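Local coordinates for protein MHP1 (Microbacterium liquefaciens, PDB 2JLN) that imports 5-aryl-substituted hydantoins, such as indolylmethyl and benzyl hydantoin, across the membrane by sodium-dependent symport, at residues I45-T53 and S264-M275. Numbering follows the deposited sequence.
Sequences IFIAAGQMT and SIIFGFIGAASM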
loop_
_atom_site.group_PDB
_atom_site.type_symbol
_atom_site.label_atom_id
_atom_site.label_comp_id
_atom_site.label_asym_id
_atom_site.label_seq_id
_atom_site.Cartn_x
_atom_site.Cartn_y
_atom_site.Cartn_z
ATOM N N ILE A 45 12.709 3.658 -0.101
ATOM C CA ILE A 45 13.657 2.592 0.215
ATOM C C ILE A 45 15.141 2.970 -0.014
ATOM O O ILE A 45 16.044 2.328 0.533
ATOM C CB ILE A 45 13.312 1.268 -0.527
ATOM C CG1 ILE A 45 13.907 0.072 0.225
ATOM C CG2 ILE A 45 13.760 1.324 -2.000
ATOM C CD1 ILE A 45 14.566 -0.927 -0.693
ATOM N N PHE A 46 15.408 3.992 -0.814
ATOM C CA PHE A 46 16.737 4.545 -0.792
ATOM C C PHE A 46 16.990 5.163 0.588
ATOM O O PHE A 46 17.992 4.889 1.236
ATOM C CB PHE A 46 16.911 5.580 -1.887
ATOM C CG PHE A 46 17.001 4.991 -3.264
ATOM C CD1 PHE A 46 16.631 5.727 -4.376
ATOM C CD2 PHE A 46 17.451 3.704 -3.450
ATOM C CE1 PHE A 46 16.717 5.186 -5.644
ATOM C CE2 PHE A 46 17.533 3.161 -4.723
ATOM C CZ PHE A 46 17.168 3.904 -5.817
ATOM N N ILE A 47 16.071 5.990 1.058
ATOM C CA ILE A 47 16.256 6.640 2.348
ATOM C C ILE A 47 16.354 5.637 3.507
ATOM O O ILE A 47 17.265 5.678 4.323
ATOM C CB ILE A 47 15.134 7.653 2.604
ATOM C CG1 ILE A 47 15.232 8.789 1.602
ATOM C CG2 ILE A 47 15.233 8.206 4.002
ATOM C CD1 ILE A 47 14.021 9.654 1.602
ATOM N N ALA A 48 15.414 4.723 3.573
ATOM C CA ALA A 48 15.401 3.779 4.665
ATOM C C ALA A 48 16.676 2.949 4.735
ATOM O O ALA A 48 17.282 2.854 5.775
ATOM C CB ALA A 48 14.195 2.878 4.546
ATOM N N ALA A 49 17.063 2.334 3.624
ATOM C CA ALA A 49 18.157 1.374 3.607
ATOM C C ALA A 49 19.473 2.099 3.731
ATOM O O ALA A 49 20.436 1.535 4.239
ATOM C CB ALA A 49 18.131 0.559 2.337
ATOM N N GLY A 50 19.512 3.350 3.274
ATOM C CA GLY A 50 20.663 4.225 3.476
ATOM C C GLY A 50 20.981 4.548 4.933
ATOM O O GLY A 50 22.074 4.252 5.429
ATOM N N GLN A 51 20.026 5.155 5.630
ATOM C CA GLN A 51 20.163 5.392 7.063
ATOM C C GLN A 51 20.413 4.157 7.964
ATOM O O GLN A 51 21.010 4.276 9.021
ATOM C CB GLN A 51 18.971 6.184 7.537
ATOM C CG GLN A 51 18.932 7.520 6.840
ATOM C CD GLN A 51 17.783 8.390 7.313
ATOM O OE1 GLN A 51 17.775 9.608 7.076
ATOM N NE2 GLN A 51 16.797 7.770 7.985
ATOM N N MET A 52 19.979 2.975 7.553
ATOM C CA MET A 52 20.247 1.766 8.325
ATOM C C MET A 52 21.725 1.377 8.385
ATOM O O MET A 52 22.117 0.691 9.317
ATOM C CB MET A 52 19.450 0.596 7.765
ATOM C CG MET A 52 17.964 0.747 7.944
ATOM S SD MET A 52 17.475 0.368 9.630
ATOM C CE MET A 52 17.841 -1.383 9.593
ATOM N N THR A 53 22.533 1.782 7.396
ATOM C CA THR A 53 23.955 1.408 7.354
ATOM C C THR A 53 24.699 1.994 8.535
ATOM O O THR A 53 25.751 1.501 8.921
ATOM C CB THR A 53 24.673 1.927 6.113
ATOM O OG1 THR A 53 24.492 3.342 6.037
ATOM C CG2 THR A 53 24.161 1.258 4.846
ATOM N N SER A 264 13.180 -4.928 -4.203
ATOM C CA SER A 264 13.538 -4.026 -3.118
ATOM C C SER A 264 14.905 -4.352 -2.496
ATOM O O SER A 264 15.481 -3.507 -1.812
ATOM C CB SER A 264 12.424 -3.938 -2.073
ATOM O OG SER A 264 12.522 -5.019 -1.200
ATOM N N ILE A 265 15.426 -5.558 -2.749
ATOM C CA ILE A 265 16.800 -5.910 -2.368
ATOM C C ILE A 265 17.845 -5.208 -3.260
ATOM O O ILE A 265 18.817 -4.651 -2.762
ATOM C CB ILE A 265 17.008 -7.443 -2.392
ATOM C CG1 ILE A 265 16.517 -8.061 -1.091
ATOM C CG2 ILE A 265 18.470 -7.827 -2.611
ATOM C CD1 ILE A 265 16.938 -9.491 -0.946
ATOM N N ILE A 266 17.638 -5.232 -4.574
ATOM C CA ILE A 266 18.511 -4.518 -5.514
ATOM C C ILE A 266 18.548 -3.012 -5.253
ATOM O O ILE A 266 19.624 -2.401 -5.301
ATOM C CB ILE A 266 18.069 -4.691 -6.988
ATOM C CG1 ILE A 266 18.110 -6.160 -7.400
ATOM C CG2 ILE A 266 18.950 -3.864 -7.906
ATOM C CD1 ILE A 266 17.661 -6.373 -8.813
ATOM N N PHE A 267 17.386 -2.404 -5.000
ATOM C CA PHE A 267 17.345 -0.948 -4.812
ATOM C C PHE A 267 17.670 -0.503 -3.374
ATOM O O PHE A 267 18.181 0.589 -3.154
ATOM C CB PHE A 267 16.048 -0.342 -5.372
ATOM C CG PHE A 267 15.962 -0.434 -6.871
ATOM C CD1 PHE A 267 15.764 -1.660 -7.496
ATOM C CD2 PHE A 267 16.137 0.686 -7.667
ATOM C CE1 PHE A 267 15.709 -1.763 -8.883
ATOM C CE2 PHE A 267 16.091 0.582 -9.062
ATOM C CZ PHE A 267 15.872 -0.648 -9.659
ATOM N N GLY A 268 17.402 -1.366 -2.403
ATOM C CA GLY A 268 17.862 -1.128 -1.053
ATOM C C GLY A 268 19.368 -1.092 -1.074
ATOM O O GLY A 268 19.964 -0.160 -0.564
ATOM N N PHE A 269 19.991 -2.103 -1.679
ATOM C CA PHE A 269 21.445 -2.108 -1.851
ATOM C C PHE A 269 21.999 -0.821 -2.510
ATOM O O PHE A 269 23.031 -0.313 -2.086
ATOM C CB PHE A 269 21.928 -3.361 -2.594
ATOM C CG PHE A 269 23.405 -3.353 -2.910
ATOM C CD1 PHE A 269 24.327 -3.804 -1.986
ATOM C CD2 PHE A 269 23.868 -2.884 -4.133
ATOM C CE1 PHE A 269 25.690 -3.792 -2.275
ATOM C CE2 PHE A 269 25.226 -2.857 -4.428
ATOM C CZ PHE A 269 26.139 -3.311 -3.494
ATOM N N ILE A 270 21.337 -0.283 -3.525
ATOM C CA ILE A 270 21.814 0.975 -4.099
ATOM C C ILE A 270 21.773 2.150 -3.099
ATOM O O ILE A 270 22.707 2.959 -3.037
ATOM C CB ILE A 270 21.106 1.327 -5.431
ATOM C CG1 ILE A 270 21.508 0.322 -6.506
ATOM C CG2 ILE A 270 21.447 2.742 -5.869
ATOM C CD1 ILE A 270 21.163 0.738 -7.892
ATOM N N GLY A 271 20.712 2.249 -2.308
ATOM C CA GLY A 271 20.638 3.294 -1.299
ATOM C C GLY A 271 21.716 3.177 -0.225
ATOM O O GLY A 271 22.343 4.172 0.167
ATOM N N ALA A 272 21.918 1.950 0.256
ATOM C CA ALA A 272 22.941 1.646 1.252
ATOM C C ALA A 272 24.363 1.931 0.738
ATOM O O ALA A 272 25.145 2.576 1.428
ATOM C CB ALA A 272 22.811 0.235 1.713
ATOM N N ALA A 273 24.684 1.461 -0.469
ATOM C CA ALA A 273 25.974 1.718 -1.116
ATOM C C ALA A 273 26.305 3.220 -1.252
ATOM O O ALA A 273 27.385 3.660 -0.881
ATOM C CB ALA A 273 26.032 1.029 -2.469
ATOM N N SER A 274 25.381 4.007 -1.785
ATOM C CA SER A 274 25.524 5.454 -1.739
ATOM C C SER A 274 25.941 5.995 -0.369
ATOM O O SER A 274 26.885 6.767 -0.308
ATOM C CB SER A 274 24.224 6.129 -2.154
ATOM O OG SER A 274 24.049 6.066 -3.542
ATOM N N MET A 275 25.227 5.652 0.714
ATOM C CA MET A 275 25.576 6.176 2.051
ATOM C C MET A 275 27.043 5.894 2.370
ATOM O O MET A 275 27.794 6.762 2.791
ATOM C CB MET A 275 24.729 5.538 3.166
ATOM C CG MET A 275 23.652 6.419 3.835
ATOM S SD MET A 275 24.008 8.173 4.181
ATOM C CE MET A 275 25.553 7.988 5.040
#
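S264 meets I45 at the start of the interface: the CD1 methyl of I45, whose CG1 is anti to its backbone nitrogen (chi1 -156°), reaches the S264 backbone carbonyl and S264 CB, 3.9 Å from I45 CD1. F267 comes next, its side chain running alongside that of F46 in the same direction; F46 CZ approaches the edge of the F267 ring, 3.9 Å from CD2 of F267, while the carbonyl oxygen of F267 lies at the edge of the F46 ring. G268, one turn after S264, meets I45 CD1 through its CA and the A49 methyl through its carbonyl, A49 CB standing 3.5 Å from G268 O. I270 adds its CB and CG2 to the F46 ring, and G271 brings its CA 4.1 Å from that of F46. A272 CB then packs on T53 CG2 at 3.6 Å, and M275 lays CB and CG against G50 O and T53 OG1. T53 OG1 donates to G50 O (2.7 Å), which also accepts from T53 N; an alanine in place of T53 would probably leave that carbonyl without its side-chain donor and the A272 methyl less covered. Segments 45-52 and 264-275 cross at -52°, axes 7.1 Å apart, where G50, G268, G271 and A272 let the backbones approach. Helix 44-52 is the second half of interrupted transmembrane helix 1, and F267 packs on I41, a sodium ligand. P283 of helix 283-291 closes over F46 and I270, helix 160-190 packs against I270, and helix 58-79 flanks S264.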